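Local atomic coordinates of envelope protein (White spot syndrome virus, PDB entry 7DDA), a protein that forms part of the virion envelope and, through sulfate-binding sites in its C-terminal domain, appears to bind heparin. Residues A[35-40]-A[47-52]; A[98-103]-A[161-166]; A[128-133]-A[150-155]. One frame throughout, in Å; residues are numbered along the deposited sequence.

Contact 1: residues A[35-40]-A[47-52]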
loop_
_atom_site.group_PDB
_atom_site.type_symbol
_atom_site.label_atom_id
_atom_site.label_comp_id
_atom_site.label_asym_id
_atom_site.label_seq_id
_atom_site.Cartn_x
_atom_site.Cartn_y
_atom_site.Cartn_z
ATOM N N VAL A 35 0.644 -11.291 -0.674
ATOM C CA VAL A 35 0.457 -11.780 -2.034
ATOM C C VAL A 35 -0.176 -10.658 -2.855
ATOM O O VAL A 35 -1.243 -10.138 -2.495
ATOM C CB VAL A 35 -0.393 -13.067 -2.058
ATOM C CG1 VAL A 35 -0.449 -13.662 -3.456
ATOM C CG2 VAL A 35 0.174 -14.083 -1.078
ATOM N N ILE A 36 0.488 -10.281 -3.947
ATOM C CA ILE A 36 0.064 -9.183 -4.813
ATOM C C ILE A 36 -0.513 -9.788 -6.083
ATOM O O ILE A 36 0.189 -10.483 -6.827
ATOM C CB ILE A 36 1.229 -8.230 -5.128
ATOM C CG1 ILE A 36 1.903 -7.751 -3.839
ATOM C CG2 ILE A 36 0.755 -7.022 -5.929
ATOM C CD1 ILE A 36 3.102 -6.823 -4.088
ATOM N N VAL A 37 -1.796 -9.551 -6.321
ATOM C CA VAL A 37 -2.514 -10.144 -7.441
ATOM C C VAL A 37 -2.838 -9.036 -8.429
ATOM O O VAL A 37 -3.413 -8.005 -8.045
ATOM C CB VAL A 37 -3.801 -10.853 -6.986
ATOM C CG1 VAL A 37 -4.635 -11.291 -8.202
ATOM C CG2 VAL A 37 -3.481 -12.025 -6.069
ATOM N N LYS A 38 -2.468 -9.253 -9.695
ATOM C CA LYS A 38 -2.842 -8.387 -10.804
ATOM C C LYS A 38 -3.985 -9.030 -11.589
ATOM O O LYS A 38 -3.844 -10.152 -12.095
ATOM C CB LYS A 38 -1.643 -8.125 -11.714
ATOM C CG LYS A 38 -2.022 -7.353 -12.969
ATOM C CD LYS A 38 -0.850 -6.580 -13.549
ATOM C CE LYS A 38 -0.060 -7.395 -14.535
ATOM N NZ LYS A 38 -0.731 -7.389 -15.854
ATOM N N ALA A 39 -5.107 -8.317 -11.702
ATOM C CA ALA A 39 -6.276 -8.802 -12.421
ATOM C C ALA A 39 -6.738 -7.761 -13.435
ATOM O O ALA A 39 -6.518 -6.562 -13.264
ATOM C CB ALA A 39 -7.424 -9.129 -11.463
ATOM N N ASP A 40 -7.409 -8.221 -14.485
ATOM C CA ASP A 40 -7.810 -7.325 -15.560
ATOM C C ASP A 40 -9.129 -6.623 -15.234
ATOM O O ASP A 40 -10.091 -7.265 -14.806
ATOM C CB ASP A 40 -7.938 -8.099 -16.864
ATOM C CG ASP A 40 -8.222 -7.196 -18.023
ATOM O OD1 ASP A 40 -7.255 -6.622 -18.568
ATOM O OD2 ASP A 40 -9.422 -7.031 -18.351
ATOM N N ASP A 47 -4.045 -12.020 -13.944
ATOM C CA ASP A 47 -2.862 -12.023 -14.789
ATOM C C ASP A 47 -1.624 -12.549 -14.082
ATOM O O ASP A 47 -0.717 -13.038 -14.755
ATOM C CB ASP A 47 -2.546 -10.618 -15.299
ATOM C CG ASP A 47 -3.591 -10.089 -16.248
ATOM O OD1 ASP A 47 -4.309 -10.899 -16.862
ATOM O OD2 ASP A 47 -3.682 -8.848 -16.400
ATOM N N GLU A 48 -1.555 -12.444 -12.757
ATOM C CA GLU A 48 -0.336 -12.782 -12.040
ATOM C C GLU A 48 -0.632 -12.878 -10.547
ATOM O O GLU A 48 -1.405 -12.079 -10.009
ATOM C CB GLU A 48 0.770 -11.739 -12.292
ATOM C CG GLU A 48 2.023 -12.001 -11.488
ATOM C CD GLU A 48 3.102 -10.973 -11.703
ATOM O OE1 GLU A 48 3.003 -9.859 -11.166
ATOM O OE2 GLU A 48 4.077 -11.288 -12.397
ATOM N N VAL A 49 -0.005 -13.860 -9.898
ATOM C CA VAL A 49 -0.037 -14.049 -8.454
ATOM C C VAL A 49 1.403 -13.969 -7.963
ATOM O O VAL A 49 2.192 -14.888 -8.186
ATOM C CB VAL A 49 -0.689 -15.382 -8.063
ATOM C CG1 VAL A 49 -0.723 -15.545 -6.546
ATOM C CG2 VAL A 49 -2.089 -15.454 -8.638
ATOM N N TYR A 50 1.746 -12.875 -7.290
ATOM C CA TYR A 50 3.123 -12.541 -6.944
ATOM C C TYR A 50 3.285 -12.676 -5.435
ATOM O O TYR A 50 2.674 -11.922 -4.674
ATOM C CB TYR A 50 3.425 -11.128 -7.432
ATOM C CG TYR A 50 4.826 -10.603 -7.242
ATOM C CD1 TYR A 50 5.824 -10.889 -8.159
ATOM C CD2 TYR A 50 5.134 -9.762 -6.173
ATOM C CE1 TYR A 50 7.094 -10.373 -8.007
ATOM C CE2 TYR A 50 6.398 -9.254 -6.014
ATOM C CZ TYR A 50 7.378 -9.563 -6.934
ATOM O OH TYR A 50 8.645 -9.047 -6.777
ATOM N N ASN A 51 4.090 -13.638 -4.999
ATOM C CA ASN A 51 4.216 -13.968 -3.582
ATOM C C ASN A 51 5.441 -13.296 -2.976
ATOM O O ASN A 51 6.534 -13.360 -3.545
ATOM C CB ASN A 51 4.291 -15.485 -3.382
ATOM C CG ASN A 51 3.154 -16.225 -4.094
ATOM O OD1 ASN A 51 1.986 -16.055 -3.749
ATOM N ND2 ASN A 51 3.492 -17.036 -5.095
ATOM N N LEU A 52 5.253 -12.652 -1.822
ATOM C CA LEU A 52 6.346 -12.062 -1.050
ATOM C C LEU A 52 6.736 -13.037 0.061
ATOM O O LEU A 52 5.979 -13.237 1.019
ATOM C CB LEU A 52 5.944 -10.708 -0.474
ATOM C CG LEU A 52 6.289 -9.478 -1.317
ATOM C CD1 LEU A 52 5.940 -9.726 -2.759
ATOM C CD2 LEU A 52 5.590 -8.220 -0.805
#
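Lys-38 and Asp-47 meet where the pairing of strands 35-40 and 47-52 is interrupted by an extra residue. At the root of the lysine, CB lies 4.4 Å from CB of Glu-48, its hydrogen-bonded partner in the antiparallel register. CG, anti to the backbone N (chi1 174°), comes within 4.0 Å of Asp-47 CB. Turns at the third and fourth torsions (chi3 89°, chi4 81°) bend the outer chain; CE again meets Asp-47 CB, and NZ ends 3.3 Å from Asp-47 OD2, a salt bridge whose hydrogen bond is weak. That oxygen also pairs with Lys-160, which takes Asp-40 OD1 as well. The shared lysine would be expected to ease the repulsion between the two aspartates.

Lys-38 also shows how a classic beta bulge works. Its carbonyl oxygen accepts from Asp-47 N at 2.6 Å and, weakly, from Glu-48 N, so two residues face one. Beyond the bulge the regular pattern resumes, with Ile-36 N reaching Tyr-50 O at 2.8 Å in a nearly straight bond. Beside that pair, Ile-36 CD1 touches Tyr-50 CD2 at 4.1 Å, the two side chains lying alongside each other and pointing the same way. On the other face Val-35 CG1 packs against Val-49 CG1, 3.6 Å away.

The hairpin forms one edge of a four-stranded antiparallel sheet. Strand 46-52 is outermost in this chain, while strand 30-40 bonds on its other flank to strand 160-170. The valine face covers Ile-82 of strand 80-89 in the opposing sheet; the face of Ile-36, Glu-48 and Tyr-50 meets the second subunit, where Glu-48 pairs with Arg-114 of the second subunit and Tyr-50 OH bonds to Phe-166 O of the same neighbouring subunit.

Contact 2: residues A[98-103]-A[161-166]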
loop_
_atom_site.group_PDB
_atom_site.type_symbol
_atom_site.label_atom_id
_atom_site.label_comp_id
_atom_site.label_asym_id
_atom_site.label_seq_id
_atom_site.Cartn_x
_atom_site.Cartn_y
_atom_site.Cartn_z
ATOM N N LEU A 98 -16.154 -6.915 -9.244
ATOM C CA LEU A 98 -15.129 -7.941 -9.394
ATOM C C LEU A 98 -14.993 -8.681 -8.074
ATOM O O LEU A 98 -14.694 -8.068 -7.045
ATOM C CB LEU A 98 -13.783 -7.332 -9.797
ATOM C CG LEU A 98 -13.794 -6.556 -11.114
ATOM C CD1 LEU A 98 -12.403 -6.026 -11.434
ATOM C CD2 LEU A 98 -14.323 -7.424 -12.251
ATOM N N LEU A 99 -15.189 -9.991 -8.100
ATOM C CA LEU A 99 -15.228 -10.755 -6.863
ATOM C C LEU A 99 -14.207 -11.877 -6.926
ATOM O O LEU A 99 -14.187 -12.650 -7.886
ATOM C CB LEU A 99 -16.639 -11.297 -6.606
ATOM C CG LEU A 99 -16.819 -12.256 -5.439
ATOM C CD1 LEU A 99 -16.430 -11.584 -4.138
ATOM C CD2 LEU A 99 -18.274 -12.717 -5.383
ATOM N N TYR A 100 -13.374 -11.972 -5.891
ATOM C CA TYR A 100 -12.308 -12.958 -5.820
ATOM C C TYR A 100 -12.435 -13.789 -4.556
ATOM O O TYR A 100 -13.019 -13.349 -3.561
ATOM C CB TYR A 100 -10.938 -12.268 -5.887
ATOM C CG TYR A 100 -10.794 -11.593 -7.217
ATOM C CD1 TYR A 100 -10.303 -12.285 -8.321
ATOM C CD2 TYR A 100 -11.242 -10.288 -7.397
ATOM C CE1 TYR A 100 -10.217 -11.676 -9.560
ATOM C CE2 TYR A 100 -11.163 -9.675 -8.637
ATOM C CZ TYR A 100 -10.657 -10.371 -9.711
ATOM O OH TYR A 100 -10.586 -9.737 -10.933
ATOM N N GLY A 101 -11.893 -15.000 -4.614
ATOM C CA GLY A 101 -11.790 -15.864 -3.450
ATOM C C GLY A 101 -10.343 -16.224 -3.175
ATOM O O GLY A 101 -9.563 -16.441 -4.103
ATOM N N LEU A 102 -9.988 -16.282 -1.894
ATOM C CA LEU A 102 -8.708 -16.819 -1.452
ATOM C C LEU A 102 -8.981 -18.025 -0.559
ATOM O O LEU A 102 -9.652 -17.901 0.473
ATOM C CB LEU A 102 -7.890 -15.757 -0.698
ATOM C CG LEU A 102 -6.521 -16.162 -0.124
ATOM C CD1 LEU A 102 -5.525 -14.996 -0.133
ATOM C CD2 LEU A 102 -6.638 -16.731 1.287
ATOM N N ARG A 103 -8.447 -19.180 -0.937
ATOM C CA ARG A 103 -8.588 -20.386 -0.131
ATOM C C ARG A 103 -7.303 -20.700 0.625
ATOM O O ARG A 103 -6.215 -20.766 0.032
ATOM C CB ARG A 103 -8.982 -21.588 -0.985
ATOM C CG ARG A 103 -9.630 -22.690 -0.155
ATOM C CD ARG A 103 -10.016 -23.892 -1.010
ATOM N NE ARG A 103 -10.965 -23.552 -2.066
ATOM C CZ ARG A 103 -12.265 -23.317 -1.878
ATOM N NH1 ARG A 103 -12.802 -23.393 -0.663
ATOM N NH2 ARG A 103 -13.040 -23.001 -2.910
ATOM N N LEU A 161 -6.555 -4.197 -11.933
ATOM C CA LEU A 161 -6.821 -4.173 -10.499
ATOM C C LEU A 161 -5.684 -4.906 -9.799
ATOM O O LEU A 161 -5.404 -6.067 -10.115
ATOM C CB LEU A 161 -8.175 -4.818 -10.187
ATOM C CG LEU A 161 -8.643 -4.909 -8.732
ATOM C CD1 LEU A 161 -8.788 -3.531 -8.092
ATOM C CD2 LEU A 161 -9.961 -5.661 -8.665
ATOM N N ILE A 162 -5.001 -4.220 -8.888
ATOM C CA ILE A 162 -3.936 -4.822 -8.094
ATOM C C ILE A 162 -4.472 -4.998 -6.680
ATOM O O ILE A 162 -4.840 -4.016 -6.021
ATOM C CB ILE A 162 -2.655 -3.975 -8.109
ATOM C CG1 ILE A 162 -2.306 -3.536 -9.538
ATOM C CG2 ILE A 162 -1.511 -4.755 -7.540
ATOM C CD1 ILE A 162 -1.998 -4.682 -10.501
ATOM N N ILE A 163 -4.548 -6.248 -6.224
ATOM C CA ILE A 163 -5.063 -6.579 -4.902
ATOM C C ILE A 163 -3.918 -7.103 -4.049
ATOM O O ILE A 163 -3.156 -7.980 -4.483
ATOM C CB ILE A 163 -6.194 -7.618 -4.965
ATOM C CG1 ILE A 163 -7.215 -7.273 -6.037
ATOM C CG2 ILE A 163 -6.859 -7.750 -3.619
ATOM C CD1 ILE A 163 -8.131 -8.463 -6.353
ATOM N N TYR A 164 -3.804 -6.577 -2.835
ATOM C CA TYR A 164 -2.772 -6.988 -1.897
ATOM C C TYR A 164 -3.448 -7.762 -0.773
ATOM O O TYR A 164 -4.361 -7.248 -0.121
ATOM C CB TYR A 164 -1.991 -5.781 -1.359
ATOM C CG TYR A 164 -1.325 -4.917 -2.430
ATOM C CD1 TYR A 164 -2.082 -4.112 -3.279
ATOM C CD2 TYR A 164 0.053 -4.903 -2.586
ATOM C CE1 TYR A 164 -1.483 -3.328 -4.257
ATOM C CE2 TYR A 164 0.663 -4.115 -3.562
ATOM C CZ TYR A 164 -0.108 -3.331 -4.394
ATOM O OH TYR A 164 0.483 -2.540 -5.377
ATOM N N PHE A 165 -3.023 -9.004 -0.575
ATOM C CA PHE A 165 -3.540 -9.854 0.488
ATOM C C PHE A 165 -2.500 -9.920 1.590
ATOM O O PHE A 165 -1.371 -10.377 1.352
ATOM C CB PHE A 165 -3.854 -11.259 -0.027
ATOM C CG PHE A 165 -4.894 -11.291 -1.105
ATOM C CD1 PHE A 165 -4.547 -11.045 -2.428
ATOM C CD2 PHE A 165 -6.202 -11.582 -0.809
ATOM C CE1 PHE A 165 -5.506 -11.079 -3.423
ATOM C CE2 PHE A 165 -7.151 -11.621 -1.797
ATOM C CZ PHE A 165 -6.808 -11.370 -3.102
ATOM N N PHE A 166 -2.882 -9.478 2.790
ATOM C CA PHE A 166 -2.001 -9.495 3.961
ATOM C C PHE A 166 -2.432 -10.646 4.858
ATOM O O PHE A 166 -3.420 -10.540 5.591
ATOM C CB PHE A 166 -2.029 -8.157 4.682
ATOM C CG PHE A 166 -1.736 -6.986 3.776
ATOM C CD1 PHE A 166 -0.465 -6.801 3.256
ATOM C CD2 PHE A 166 -2.735 -6.099 3.411
ATOM C CE1 PHE A 166 -0.185 -5.735 2.424
ATOM C CE2 PHE A 166 -2.462 -5.040 2.580
ATOM C CZ PHE A 166 -1.183 -4.850 2.088
#
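Tyr-100 receives the tip of Ile-163 in an off-centre CH-pi contact: CD1 stands 4.2 Å from the centroid of the Tyr-100 ring, 29° from its normal, and lies closest to ring atom CD2 at 3.8 Å. Ile-163 has CG1 anti to its carbonyl carbon (chi1 -46°), and the extended second torsion carries CD1 outward to the tyrosine. Leu-161 uses a single methyl for two neighbours; its CD2 touches Leu-98 CD1 at 3.7 Å and Tyr-100 CE2 at 4.2 Å. Two residues further along each strand, Leu-102 CD1 lies 3.5 Å from Phe-165 CD2, the leucine and phenylalanine running in opposite senses.

The spacing of the two strands suits this packing. Their axes approach to 10.8 Å and their directions differ by 29°, too far apart for backbone bonding and right for side chains from both strands to meet in the middle. Leu-98, Tyr-100 and Leu-102 all point inward, as do Leu-161, Ile-163 and Phe-165. Around them, Phe-165 packs also on Cys-113 of the adjoining strand 110-120 and on Tyr-148 from across the sandwich. Strand 110-120 is further tied to strand 160-170 by the disulfide Cys-111 to Cys-169. The hydroxyl of Tyr-100 is hydrogen-bonded to Gly-44 O, so this phenol brings a polar atom into the interior together with a partner for it.

Here, then, is the core of a beta sandwich in miniature. No hydrogen bond or ion pair crosses between strands 98-103 and 161-166; all six touching residues are buried, and their cohesion comes from van der Waals packing and hydrophobic burial, with a modest CH-pi contribution at the tyrosine.

Contact 3: residues A[128-133]-A[150-155]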
loop_
_atom_site.group_PDB
_atom_site.type_symbol
_atom_site.label_atom_id
_atom_site.label_comp_id
_atom_site.label_asym_id
_atom_site.label_seq_id
_atom_site.Cartn_x
_atom_site.Cartn_y
_atom_site.Cartn_z
ATOM N N THR A 128 -10.688 6.442 -9.949
ATOM C CA THR A 128 -10.085 5.178 -9.533
ATOM C C THR A 128 -10.452 4.794 -8.106
ATOM O O THR A 128 -9.839 3.883 -7.548
ATOM C CB THR A 128 -8.554 5.189 -9.688
ATOM O OG1 THR A 128 -7.991 6.311 -9.004
ATOM C CG2 THR A 128 -8.144 5.223 -11.155
ATOM N N ASN A 129 -11.437 5.456 -7.508
ATOM C CA ASN A 129 -12.022 4.967 -6.269
ATOM C C ASN A 129 -12.465 3.509 -6.408
ATOM O O ASN A 129 -12.983 3.089 -7.446
ATOM C CB ASN A 129 -13.217 5.832 -5.885
ATOM C CG ASN A 129 -12.809 7.192 -5.361
ATOM O OD1 ASN A 129 -11.650 7.421 -5.034
ATOM N ND2 ASN A 129 -13.771 8.102 -5.265
ATOM N N ILE A 130 -12.257 2.738 -5.349
ATOM C CA ILE A 130 -12.686 1.352 -5.273
ATOM C C ILE A 130 -13.627 1.211 -4.091
ATOM O O ILE A 130 -13.275 1.578 -2.967
ATOM C CB ILE A 130 -11.487 0.408 -5.111
ATOM C CG1 ILE A 130 -10.529 0.595 -6.284
ATOM C CG2 ILE A 130 -11.979 -1.031 -4.983
ATOM C CD1 ILE A 130 -9.311 -0.203 -6.172
ATOM N N GLY A 131 -14.820 0.671 -4.338
ATOM C CA GLY A 131 -15.745 0.359 -3.263
ATOM C C GLY A 131 -15.535 -1.071 -2.800
ATOM O O GLY A 131 -15.434 -1.990 -3.617
ATOM N N VAL A 132 -15.453 -1.249 -1.485
ATOM C CA VAL A 132 -15.317 -2.574 -0.884
ATOM C C VAL A 132 -16.697 -3.188 -0.726
ATOM O O VAL A 132 -17.633 -2.526 -0.267
ATOM C CB VAL A 132 -14.594 -2.489 0.472
ATOM C CG1 VAL A 132 -14.343 -3.895 1.043
ATOM C CG2 VAL A 132 -13.281 -1.749 0.318
ATOM N N ALA A 133 -16.833 -4.450 -1.119
ATOM C CA ALA A 133 -18.100 -5.161 -0.965
ATOM C C ALA A 133 -17.878 -6.347 -0.038
ATOM O O ALA A 133 -17.672 -6.157 1.163
ATOM C CB ALA A 133 -18.659 -5.602 -2.323
ATOM N N PHE A 150 -14.932 -6.119 -5.109
ATOM C CA PHE A 150 -14.574 -4.740 -5.381
ATOM C C PHE A 150 -15.554 -4.146 -6.379
ATOM O O PHE A 150 -15.867 -4.775 -7.394
ATOM C CB PHE A 150 -13.141 -4.676 -5.881
ATOM C CG PHE A 150 -12.170 -5.328 -4.944
ATOM C CD1 PHE A 150 -11.686 -4.639 -3.836
ATOM C CD2 PHE A 150 -11.789 -6.650 -5.128
ATOM C CE1 PHE A 150 -10.807 -5.241 -2.955
ATOM C CE2 PHE A 150 -10.907 -7.267 -4.245
ATOM C CZ PHE A 150 -10.412 -6.560 -3.162
ATOM N N LEU A 151 -16.067 -2.961 -6.066
ATOM C CA LEU A 151 -16.850 -2.175 -7.012
ATOM C C LEU A 151 -15.913 -1.159 -7.640
ATOM O O LEU A 151 -15.347 -0.320 -6.931
ATOM C CB LEU A 151 -17.999 -1.455 -6.313
ATOM C CG LEU A 151 -18.984 -0.646 -7.163
ATOM C CD1 LEU A 151 -19.658 -1.462 -8.274
ATOM C CD2 LEU A 151 -20.008 0.011 -6.255
ATOM N N ILE A 152 -15.709 -1.245 -8.945
ATOM C CA ILE A 152 -14.814 -0.270 -9.569
ATOM C C ILE A 152 -15.569 0.527 -10.632
ATOM O O ILE A 152 -16.543 0.023 -11.216
ATOM C CB ILE A 152 -13.552 -0.929 -10.167
ATOM C CG1 ILE A 152 -13.892 -1.742 -11.408
ATOM C CG2 ILE A 152 -12.829 -1.783 -9.136
ATOM C CD1 ILE A 152 -12.675 -2.159 -12.203
ATOM N N PRO A 153 -15.185 1.777 -10.888
ATOM C CA PRO A 153 -15.698 2.470 -12.070
ATOM C C PRO A 153 -15.152 1.812 -13.321
ATOM O O PRO A 153 -14.055 1.246 -13.312
ATOM C CB PRO A 153 -15.159 3.898 -11.916
ATOM C CG PRO A 153 -14.627 3.984 -10.515
ATOM C CD PRO A 153 -14.224 2.599 -10.141
ATOM N N LYS A 154 -15.946 1.863 -14.395
ATOM C CA LYS A 154 -15.457 1.473 -15.712
ATOM C C LYS A 154 -14.140 2.170 -16.008
ATOM O O LYS A 154 -14.010 3.379 -15.815
ATOM C CB LYS A 154 -16.490 1.829 -16.779
ATOM C CG LYS A 154 -16.108 1.456 -18.202
ATOM C CD LYS A 154 -17.099 2.100 -19.187
ATOM C CE LYS A 154 -17.389 3.568 -18.807
ATOM N NZ LYS A 154 -18.689 4.142 -19.304
ATOM N N GLN A 155 -13.169 1.405 -16.476
ATOM C CA GLN A 155 -11.838 1.913 -16.744
ATOM C C GLN A 155 -11.518 1.926 -18.235
ATOM O O GLN A 155 -12.150 1.220 -19.029
ATOM C CB GLN A 155 -10.794 1.065 -16.002
ATOM C CG GLN A 155 -11.027 1.046 -14.517
ATOM C CD GLN A 155 -10.734 2.382 -13.906
ATOM O OE1 GLN A 155 -9.807 3.081 -14.323
ATOM N NE2 GLN A 155 -11.551 2.775 -12.938
#
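The ring of Phe-150 meets Ile-130 through one methyl, CG2, which approaches ring atom CD1 to 3.8 Å and lies almost as close to Phe-150 CB; the two side chains run at a slant to each other. The side chain of Phe-150 also packs on Ile-115 and Ala-117 of strand 110-120 in the facing sheet. The same methyl of Ile-130 reaches Ile-152 CG2 at 4.3 Å. The second flat group is the amide of Gln-155. Its NE2 donates to Pro-153 O at 3.0 Å from well above the carbonyl plane (52° out of it), and also bonds to Asn-127 O, so one amide nitrogen links the end of strand 150-153 to the loop at Asn-127. The pyrrolidine ring of Pro-153 turns CD and CG toward the carbonyl oxygen of Asn-129, with CG 3.6 Å from that atom.

Within the two segments Gly-131 and Leu-151 form the hydrogen-bonded pair, followed by Val-132 and Phe-150 as a non-hydrogen-bonded pair. Gly-131 N donates to Leu-151 O at 2.8 Å and Leu-151 N to Gly-131 O at 2.7 Å. Ahead of Gly-131 the segments part: the CA atoms of Thr-128 and Pro-153 are 6.7 Å from each other.

The loop preceding Gly-131 is turned to the trimer. Asn-129 OD1 bonds to Thr-128 OG1 of the third subunit, and Thr-128 OG1 in turn to Asn-129 OD1 of the second, while Val-132 makes backbone bonds to the third. The whole is an antiparallel beta hairpin at the margin of a sandwich sheet: strand 145-153 lies inside the sheet, and strand 131-135 is outermost within the chain and is engaged by a neighbouring subunit.

From the N terminus, contact 1 closes first, a short hairpin between strands 30-40 and 46-52 that is complete before either other contact opens. Contact 2 begins at strand 95-104 and is completed only by the last strand, 160-170, spanning a long excursion. Contact 3 opens and closes within that excursion, pairing 128-133 with 150-155, so it is enclosed by contact 2, and none of the three cross. Contacts 1 and 3 lie in opposite sheets and do not touch; their nearest atoms are about 6 Å apart. Contact 2 joins the sheets and touches both hairpins: Val-37 CG2 packs on Phe-165 CE1, and Leu-161 CD1 on Ile-130 CD1.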